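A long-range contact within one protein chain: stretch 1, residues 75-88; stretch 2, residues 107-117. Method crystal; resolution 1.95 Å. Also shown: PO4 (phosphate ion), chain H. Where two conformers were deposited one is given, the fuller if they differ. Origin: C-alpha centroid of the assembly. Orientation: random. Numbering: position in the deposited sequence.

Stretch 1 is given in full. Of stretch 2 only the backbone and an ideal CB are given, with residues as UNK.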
ATOM      1  N   GLN A  75      -7.601  14.710 -22.258  1.00 94.69           N
ATOM      2  CA  GLN A  75      -6.557  15.652 -21.846  1.00 94.58           C
ATOM      3  C   GLN A  75      -5.397  14.920 -21.163  1.00 96.01           C
ATOM      4  O   GLN A  75      -4.227  15.209 -21.428  1.00105.42           O
ATOM      5  CB  GLN A  75      -7.179  16.708 -20.933  1.00 94.77           C
ATOM      6  CG  GLN A  75      -8.241  17.519 -21.681  1.00 99.60           C
ATOM      7  CD  GLN A  75      -9.088  18.443 -20.837  1.00104.79           C
ATOM      8  OE1 GLN A  75      -9.868  19.256 -21.365  1.00110.37           O
ATOM      9  NE2 GLN A  75      -8.973  18.311 -19.531  1.00100.81           N
ATOM     10  N   THR A  76      -5.725  13.968 -20.294  1.00 90.80           N
ATOM     11  CA  THR A  76      -4.716  13.183 -19.594  1.00 90.04           C
ATOM     12  C   THR A  76      -3.918  12.323 -20.581  1.00 92.11           C
ATOM     13  O   THR A  76      -2.690  12.298 -20.544  1.00 93.00           O
ATOM     14  CB  THR A  76      -5.372  12.301 -18.518  1.00 86.42           C
ATOM     15  OG1 THR A  76      -5.994  13.138 -17.534  1.00 81.70           O
ATOM     16  CG2 THR A  76      -4.353  11.381 -17.843  1.00 84.46           C
ATOM     17  N   GLU A  77      -4.622  11.626 -21.464  1.00 93.49           N
ATOM     18  CA  GLU A  77      -3.988  10.773 -22.464  1.00 97.57           C
ATOM     19  C   GLU A  77      -3.035  11.519 -23.403  1.00 97.25           C
ATOM     20  O   GLU A  77      -2.088  10.936 -23.894  1.00 99.15           O
ATOM     21  CB  GLU A  77      -5.062  10.088 -23.300  1.00103.02           C
ATOM     22  CG  GLU A  77      -5.896   9.082 -22.528  1.00108.06           C
ATOM     23  CD  GLU A  77      -7.113   8.657 -23.312  1.00112.69           C
ATOM     24  OE1 GLU A  77      -8.191   8.433 -22.718  1.00116.45           O
ATOM     25  OE2 GLU A  77      -6.994   8.607 -24.542  1.00116.26           O
ATOM     26  N   THR A  78      -3.261  12.806 -23.635  1.00 94.11           N
ATOM     27  CA  THR A  78      -2.416  13.575 -24.555  1.00 92.60           C
ATOM     28  C   THR A  78      -1.463  14.561 -23.872  1.00 89.04           C
ATOM     29  O   THR A  78      -0.409  14.886 -24.419  1.00 90.08           O
ATOM     30  CB  THR A  78      -3.268  14.354 -25.587  1.00 96.21           C
ATOM     31  OG1 THR A  78      -4.061  15.339 -24.919  1.00100.33           O
ATOM     32  CG2 THR A  78      -4.182  13.417 -26.358  1.00 98.36           C
ATOM     33  N   THR A  79      -1.812  15.040 -22.681  1.00 84.89           N
ATOM     34  CA  THR A  79      -0.951  16.011 -22.000  1.00 83.09           C
ATOM     35  C   THR A  79      -0.454  15.590 -20.613  1.00 82.50           C
ATOM     36  O   THR A  79       0.386  16.279 -20.042  1.00 85.12           O
ATOM     37  CB  THR A  79      -1.679  17.352 -21.813  1.00 81.86           C
ATOM     38  OG1 THR A  79      -2.641  17.220 -20.754  1.00 81.56           O
ATOM     39  CG2 THR A  79      -2.349  17.822 -23.126  1.00 82.84           C
ATOM     40  N   GLY A  80      -1.013  14.525 -20.039  1.00 78.82           N
ATOM     41  CA  GLY A  80      -0.612  14.055 -18.702  1.00 77.32           C
ATOM     42  C   GLY A  80      -1.221  14.803 -17.539  1.00 72.81           C
ATOM     43  O   GLY A  80      -0.992  14.461 -16.352  1.00 71.67           O
ATOM     44  N   LYS A  81      -2.007  15.819 -17.878  1.00 68.94           N
ATOM     45  CA  LYS A  81      -2.658  16.615 -16.883  1.00 68.86           C
ATOM     46  C   LYS A  81      -3.544  15.688 -16.083  1.00 67.38           C
ATOM     47  O   LYS A  81      -4.424  15.028 -16.641  1.00 68.31           O
ATOM     48  CB  LYS A  81      -3.512  17.706 -17.556  1.00 68.03           C
ATOM     49  CG  LYS A  81      -4.116  18.718 -16.609  1.00 68.34           C
ATOM     50  CD  LYS A  81      -5.382  19.418 -17.128  1.00 70.66           C
ATOM     51  CE  LYS A  81      -5.379  20.015 -18.529  1.00 72.12           C
ATOM     52  NZ  LYS A  81      -6.761  20.433 -18.932  1.00 73.78           N
ATOM     53  N   VAL A  82      -3.300  15.643 -14.782  1.00 49.06           N
ATOM     54  CA  VAL A  82      -4.109  14.846 -13.885  1.00 48.48           C
ATOM     55  C   VAL A  82      -4.535  15.687 -12.714  1.00 46.01           C
ATOM     56  O   VAL A  82      -3.913  16.687 -12.379  1.00 47.82           O
ATOM     57  CB  VAL A  82      -3.393  13.609 -13.323  1.00 52.73           C
ATOM     58  CG1 VAL A  82      -3.246  12.537 -14.391  1.00 57.29           C
ATOM     59  CG2 VAL A  82      -2.058  13.987 -12.676  1.00 50.67           C
ATOM     60  N   LYS A  83      -5.621  15.259 -12.091  0.50 46.34           N
ATOM     61  CA  LYS A  83      -6.195  15.917 -10.940  0.50 46.00           C
ATOM     62  C   LYS A  83      -5.593  15.275  -9.699  0.50 46.23           C
ATOM     63  O   LYS A  83      -5.643  14.047  -9.559  0.50 46.96           O
ATOM     64  CB  LYS A  83      -7.716  15.696 -10.974  0.50 48.62           C
ATOM     65  CG  LYS A  83      -8.501  16.196  -9.780  0.50 49.60           C
ATOM     66  CD  LYS A  83      -9.966  15.830  -9.913  0.50 51.64           C
ATOM     67  CE  LYS A  83     -10.733  15.835  -8.596  0.50 51.13           C
ATOM     68  NZ  LYS A  83     -10.663  17.023  -7.729  0.50 48.59           N
ATOM     69  N   LEU A  84      -4.968  16.069  -8.822  0.50 42.45           N
ATOM     70  CA  LEU A  84      -4.454  15.498  -7.585  0.50 40.87           C
ATOM     71  C   LEU A  84      -5.615  15.193  -6.675  0.50 40.77           C
ATOM     72  O   LEU A  84      -6.342  16.095  -6.267  0.50 43.96           O
ATOM     73  CB  LEU A  84      -3.524  16.443  -6.836  0.50 41.23           C
ATOM     74  CG  LEU A  84      -2.270  16.808  -7.595  0.50 40.96           C
ATOM     75  CD1 LEU A  84      -1.350  17.626  -6.678  0.50 41.70           C
ATOM     76  CD2 LEU A  84      -1.615  15.525  -8.044  0.50 41.78           C
ATOM     77  N   LEU A  85      -5.811  13.926  -6.367  1.00 40.32           N
ATOM     78  CA  LEU A  85      -6.874  13.525  -5.452  1.00 41.76           C
ATOM     79  C   LEU A  85      -6.389  13.514  -4.028  1.00 41.16           C
ATOM     80  O   LEU A  85      -7.155  13.786  -3.114  1.00 39.14           O
ATOM     81  CB  LEU A  85      -7.385  12.117  -5.780  1.00 46.26           C
ATOM     82  CG  LEU A  85      -8.078  11.950  -7.126  1.00 51.64           C
ATOM     83  CD1 LEU A  85      -8.485  10.488  -7.356  1.00 55.34           C
ATOM     84  CD2 LEU A  85      -9.292  12.852  -7.181  1.00 50.37           C
ATOM     85  N   LYS A  86      -5.125  13.150  -3.838  1.00 41.16           N
ATOM     86  CA  LYS A  86      -4.518  13.131  -2.521  1.00 43.08           C
ATOM     87  C   LYS A  86      -3.084  13.555  -2.706  1.00 41.15           C
ATOM     88  O   LYS A  86      -2.300  12.880  -3.370  1.00 39.41           O
ATOM     89  CB  LYS A  86      -4.571  11.730  -1.876  1.00 48.95           C
ATOM     90  CG  LYS A  86      -3.901  11.639  -0.489  1.00 56.04           C
ATOM     91  CD  LYS A  86      -4.661  12.439   0.567  1.00 59.06           C
ATOM     92  CE  LYS A  86      -4.007  12.345   1.951  1.00 59.32           C
ATOM     93  NZ  LYS A  86      -2.669  13.035   2.072  1.00 53.25           N
ATOM     94  N   ASP A  87      -2.742  14.672  -2.080  1.00 40.12           N
ATOM     95  CA  ASP A  87      -1.423  15.222  -2.144  1.00 39.91           C
ATOM     96  C   ASP A  87      -0.604  14.645  -0.975  1.00 40.30           C
ATOM     97  O   ASP A  87      -1.146  14.010  -0.085  1.00 39.70           O
ATOM     98  CB  ASP A  87      -1.536  16.732  -1.998  1.00 41.48           C
ATOM     99  CG  ASP A  87      -0.328  17.484  -2.522  1.00 43.36           C
ATOM    100  OD1 ASP A  87       0.652  16.852  -2.970  1.00 45.65           O
ATOM    101  OD2 ASP A  87      -0.416  18.739  -2.578  1.00 42.06           O
ATOM    102  N   ILE A  88       0.693  14.869  -0.976  1.00 38.47           N
ATOM    103  CA  ILE A  88       1.504  14.325   0.096  1.00 42.59           C
ATOM    104  C   ILE A  88       1.365  15.100   1.404  1.00 41.48           C
ATOM    105  O   ILE A  88       1.130  16.312   1.412  1.00 41.84           O
ATOM    106  CB  ILE A  88       2.980  14.239  -0.302  1.00 42.83           C
ATOM    107  CG1 ILE A  88       3.527  15.609  -0.686  1.00 46.63           C
ATOM    108  CG2 ILE A  88       3.164  13.276  -1.470  1.00 44.99           C
ATOM    109  CD1 ILE A  88       5.046  15.611  -0.790  1.00 50.14           C
ATOM    110  N   UNK A 107       4.521   8.346 -20.046  1.00 74.97           N
ATOM    111  CA  UNK A 107       5.300   9.189 -19.143  1.00 75.21           C
ATOM    112  C   UNK A 107       4.710  10.568 -18.920  1.00 75.24           C
ATOM    113  O   UNK A 107       5.233  11.358 -18.119  1.00 73.07           O
ATOM    114  CB  UNK A 107       6.723   9.339 -19.684  1.00 75.21           C
ATOM    115  N   UNK A 108       3.598  10.837 -19.599  1.00 75.83           N
ATOM    116  CA  UNK A 108       2.937  12.135 -19.520  1.00 74.75           C
ATOM    117  C   UNK A 108       2.510  12.477 -18.104  1.00 72.41           C
ATOM    118  O   UNK A 108       2.747  13.573 -17.622  1.00 73.99           O
ATOM    119  CB  UNK A 108       1.719  12.162 -20.446  1.00 74.75           C
ATOM    120  N   UNK A 109       1.880  11.525 -17.436  1.00 71.76           N
ATOM    121  CA  UNK A 109       1.394  11.737 -16.076  1.00 70.34           C
ATOM    122  C   UNK A 109       2.485  11.879 -15.030  1.00 70.03           C
ATOM    123  O   UNK A 109       2.388  12.663 -14.093  1.00 72.65           O
ATOM    124  CB  UNK A 109       0.478  10.577 -15.680  1.00 70.34           C
ATOM    125  N   UNK A 110       3.540  11.122 -15.192  1.00 69.71           N
ATOM    126  CA  UNK A 110       4.615  11.193 -14.242  1.00 69.77           C
ATOM    127  C   UNK A 110       5.424  12.483 -14.439  1.00 67.91           C
ATOM    128  O   UNK A 110       5.972  13.032 -13.481  1.00 65.36           O
ATOM    129  CB  UNK A 110       5.513   9.961 -14.371  1.00 69.77           C
ATOM    130  N   UNK A 111       5.464  12.982 -15.675  1.00 68.76           N
ATOM    131  CA  UNK A 111       6.145  14.248 -15.965  1.00 70.62           C
ATOM    132  C   UNK A 111       5.396  15.359 -15.233  1.00 67.40           C
ATOM    133  O   UNK A 111       6.000  16.252 -14.644  1.00 66.21           O
ATOM    134  CB  UNK A 111       6.207  14.521 -17.469  1.00 70.62           C
ATOM    135  N   UNK A 112       4.070  15.279 -15.249  1.00 65.07           N
ATOM    136  CA  UNK A 112       3.238  16.254 -14.579  1.00 64.15           C
ATOM    137  C   UNK A 112       3.472  16.140 -13.063  1.00 62.64           C
ATOM    138  O   UNK A 112       3.626  17.138 -12.359  1.00 63.11           O
ATOM    139  CB  UNK A 112       1.764  16.047 -14.933  1.00 64.15           C
ATOM    140  N   UNK A 113       3.517  14.920 -12.545  1.00 61.59           N
ATOM    141  CA  UNK A 113       3.755  14.738 -11.104  1.00 61.22           C
ATOM    142  C   UNK A 113       5.157  15.213 -10.706  1.00 60.55           C
ATOM    143  O   UNK A 113       5.365  15.735  -9.615  1.00 59.93           O
ATOM    144  CB  UNK A 113       3.575  13.268 -10.719  1.00 61.22           C
ATOM    145  N   UNK A 114       6.095  15.077 -11.624  1.00 60.78           N
ATOM    146  CA  UNK A 114       7.450  15.563 -11.402  1.00 61.82           C
ATOM    147  C   UNK A 114       7.447  17.073 -11.135  1.00 60.79           C
ATOM    148  O   UNK A 114       8.030  17.539 -10.160  1.00 60.49           O
ATOM    149  CB  UNK A 114       8.336  15.236 -12.606  1.00 61.82           C
ATOM    150  N   UNK A 115       6.787  17.839 -12.007  1.00 60.17           N
ATOM    151  CA  UNK A 115       6.688  19.289 -11.819  1.00 59.98           C
ATOM    152  C   UNK A 115       6.031  19.637 -10.481  1.00 58.02           C
ATOM    153  O   UNK A 115       6.412  20.604  -9.824  1.00 57.89           O
ATOM    154  CB  UNK A 115       5.897  19.918 -12.968  1.00 59.98           C
ATOM    155  N   UNK A 116       5.028  18.861 -10.074  1.00 56.62           N
ATOM    156  CA  UNK A 116       4.370  19.117  -8.798  1.00 55.86           C
ATOM    157  C   UNK A 116       5.363  18.960  -7.631  1.00 55.48           C
ATOM    158  O   UNK A 116       5.457  19.821  -6.758  1.00 55.12           O
ATOM    159  CB  UNK A 116       3.181  18.171  -8.618  1.00 55.86           C
ATOM    160  N   UNK A 117       6.092  17.860  -7.632  1.00 55.82           N
ATOM    161  CA  UNK A 117       7.044  17.625  -6.550  1.00 56.71           C
ATOM    162  C   UNK A 117       8.174  18.656  -6.551  1.00 57.39           C
ATOM    163  O   UNK A 117       8.602  19.098  -5.480  1.00 57.12           O
ATOM    164  CB  UNK A 117       7.626  16.215  -6.662  1.00 56.71           C
TER
HETATM  165  P   PO4 H 203       2.552   7.479 -17.028  0.80 63.41           P
HETATM  166  O1  PO4 H 203       1.613   6.776 -16.095  0.80 63.76           O
HETATM  167  O2  PO4 H 203       3.192   6.461 -17.933  0.80 65.38           O
HETATM  168  O3  PO4 H 203       1.870   8.472 -17.942  0.80 72.84           O
HETATM  169  O4  PO4 H 203       3.555   8.230 -16.216  0.80 54.94           O

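Position 107 sits just before a helix with phi/psi of 78/-2, and nothing of stretch 1 lies near its CB. Positive phi by itself favours glycine, and the residue is Gly107; its N donates to phosphate O2 at 3.1 Å.

At 108 the CB points toward stretch 1, where the ideal CB is 3.5 Å from Gly80 CA and the end of helix 75-79 turns its carbonyls this way. A slim, branched aliphatic chain would suit. Leu108 lays CD1 3.2 Å from Glu77 O and 3.7 Å from Thr78 O, covering the helix end without hydrogen bonding to it. The backbone is close as well: Gly80 CA makes a CH...O contact with Leu108 O at 3.6 Å, and a CB on Gly80 would stand only 2.1 Å from that oxygen.

Position 109 points sideways, with Gly80 O and Val82 CG1 each a little over 4 Å from the ideal CB. Something small fits: alanine, serine, threonine or valine. Thr109 places OG1 3.7 Å from Val82 CG1 and 3.9 Å from Thr76 CG2, while its N donates to phosphate O3 at 3.1 Å.

Positions 110 and 111 meet nothing of stretch 1, so it leaves their choice open; they are Leu110, pointing away, and His111, pointing sideways.

At 112 the CB again points toward stretch 1, 3.5 Å from Gly80 O, and beyond it run Lys81 and Val82. A long, flat or aliphatic group could cover this backbone. Phe112, with chi1 t, sets one ring face against it: Lys81 CA lies 4.0 Å from the Phe112 ring centroid, and Val82 CG2 packs 3.8 Å from Phe112 CD1.

Position 113 points sideways, yet Val82 and Leu84 offer methyls to a chain that reaches back; leucine, isoleucine or methionine might do so. Leu113 CD2 comes within 4.1 Å of Val82 CG2 and 3.9 Å of Leu84 CD2.

Positions 114 and 115 are out of reach, and stretch 1 sets no rule for Lys114 or Asp115.

At 116 the CB faces Leu84 CD1, with the Asp87 carboxylate farther along. A chain with apolar surface and a donor at its end is wanted: histidine, lysine, arginine or glutamine. His116 meets both demands: Leu84 CD1 sits 3.5 Å from the His116 ring centroid, over one face, and at the ring edge His116 NE2 donates to Asp87 OD1 at 2.8 Å. The same oxygen accepts from Ile88 N, also at 2.8 Å.

Position 117 points sideways, and Ile88 rewards only a long apolar group. Phe117 turns its ring edge there, CE1 4.0 Å from Ile88 CG2.

Stretch 2 (107-117) GLTLHFLKDHF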
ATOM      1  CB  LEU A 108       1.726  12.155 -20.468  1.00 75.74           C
ATOM      2  CG  LEU A 108       2.065  12.083 -21.966  1.00 78.24           C
ATOM      3  CD1 LEU A 108       0.846  11.812 -22.832  1.00 79.43           C
ATOM      4  CD2 LEU A 108       2.749  13.363 -22.421  1.00 81.17           C
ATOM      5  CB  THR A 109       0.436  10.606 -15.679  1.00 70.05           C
ATOM      6  OG1 THR A 109      -0.744  10.717 -16.485  1.00 72.12           O
ATOM      7  CG2 THR A 109       0.042  10.706 -14.221  1.00 69.84           C
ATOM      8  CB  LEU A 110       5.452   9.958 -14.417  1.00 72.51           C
ATOM      9  CG  LEU A 110       6.325   9.557 -13.254  1.00 75.80           C
ATOM     10  CD1 LEU A 110       5.516   9.389 -11.964  1.00 77.79           C
ATOM     11  CD2 LEU A 110       6.962   8.244 -13.649  1.00 79.93           C
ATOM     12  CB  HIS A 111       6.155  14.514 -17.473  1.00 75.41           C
ATOM     13  CG  HIS A 111       6.884  15.760 -17.871  1.00 81.91           C
ATOM     14  ND1 HIS A 111       8.252  15.804 -18.046  1.00 86.76           N
ATOM     15  CD2 HIS A 111       6.430  17.003 -18.161  1.00 86.14           C
ATOM     16  CE1 HIS A 111       8.609  17.023 -18.414  1.00 90.25           C
ATOM     17  NE2 HIS A 111       7.521  17.769 -18.496  1.00 90.79           N
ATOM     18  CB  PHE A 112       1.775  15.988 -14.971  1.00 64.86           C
ATOM     19  CG  PHE A 112       0.819  17.034 -14.541  1.00 65.44           C
ATOM     20  CD1 PHE A 112       0.199  16.961 -13.302  1.00 65.34           C
ATOM     21  CD2 PHE A 112       0.498  18.066 -15.401  1.00 67.38           C
ATOM     22  CE1 PHE A 112      -0.707  17.924 -12.918  1.00 66.79           C
ATOM     23  CE2 PHE A 112      -0.414  19.030 -15.027  1.00 69.29           C
ATOM     24  CZ  PHE A 112      -1.019  18.961 -13.786  1.00 69.06           C
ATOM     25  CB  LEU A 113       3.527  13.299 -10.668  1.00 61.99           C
ATOM     26  CG  LEU A 113       2.090  12.803 -10.844  1.00 62.59           C
ATOM     27  CD1 LEU A 113       1.970  11.378 -10.328  1.00 64.27           C
ATOM     28  CD2 LEU A 113       1.092  13.690 -10.114  1.00 63.27           C
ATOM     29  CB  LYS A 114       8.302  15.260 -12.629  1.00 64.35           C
ATOM     30  CG  LYS A 114       9.740  15.723 -12.520  1.00 67.21           C
ATOM     31  CD  LYS A 114      10.522  15.303 -13.756  1.00 70.39           C
ATOM     32  CE  LYS A 114      11.958  15.786 -13.697  1.00 74.27           C
ATOM     33  NZ  LYS A 114      12.738  15.365 -14.889  1.00 78.11           N
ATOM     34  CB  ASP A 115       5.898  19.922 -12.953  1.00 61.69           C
ATOM     35  CG  ASP A 115       6.648  19.922 -14.263  1.00 64.20           C
ATOM     36  OD1 ASP A 115       7.875  19.693 -14.270  1.00 65.98           O
ATOM     37  OD2 ASP A 115       6.017  20.213 -15.294  1.00 66.41           O
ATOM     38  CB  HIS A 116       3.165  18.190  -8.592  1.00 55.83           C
ATOM     39  CG  HIS A 116       2.527  18.327  -7.244  1.00 56.02           C
ATOM     40  ND1 HIS A 116       1.836  19.453  -6.860  1.00 56.75           N
ATOM     41  CD2 HIS A 116       2.465  17.479  -6.196  1.00 56.42           C
ATOM     42  CE1 HIS A 116       1.386  19.298  -5.630  1.00 57.43           C
ATOM     43  NE2 HIS A 116       1.756  18.108  -5.203  1.00 57.31           N
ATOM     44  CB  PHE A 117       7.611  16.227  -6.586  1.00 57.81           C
ATOM     45  CG  PHE A 117       6.596  15.152  -6.343  1.00 58.18           C
ATOM     46  CD1 PHE A 117       5.876  15.124  -5.159  1.00 58.71           C
ATOM     47  CD2 PHE A 117       6.405  14.145  -7.272  1.00 58.57           C
ATOM     48  CE1 PHE A 117       4.953  14.121  -4.918  1.00 60.06           C
ATOM     49  CE2 PHE A 117       5.483  13.139  -7.043  1.00 59.43           C
ATOM     50  CZ  PHE A 117       4.759  13.125  -5.865  1.00 60.32           C
TER
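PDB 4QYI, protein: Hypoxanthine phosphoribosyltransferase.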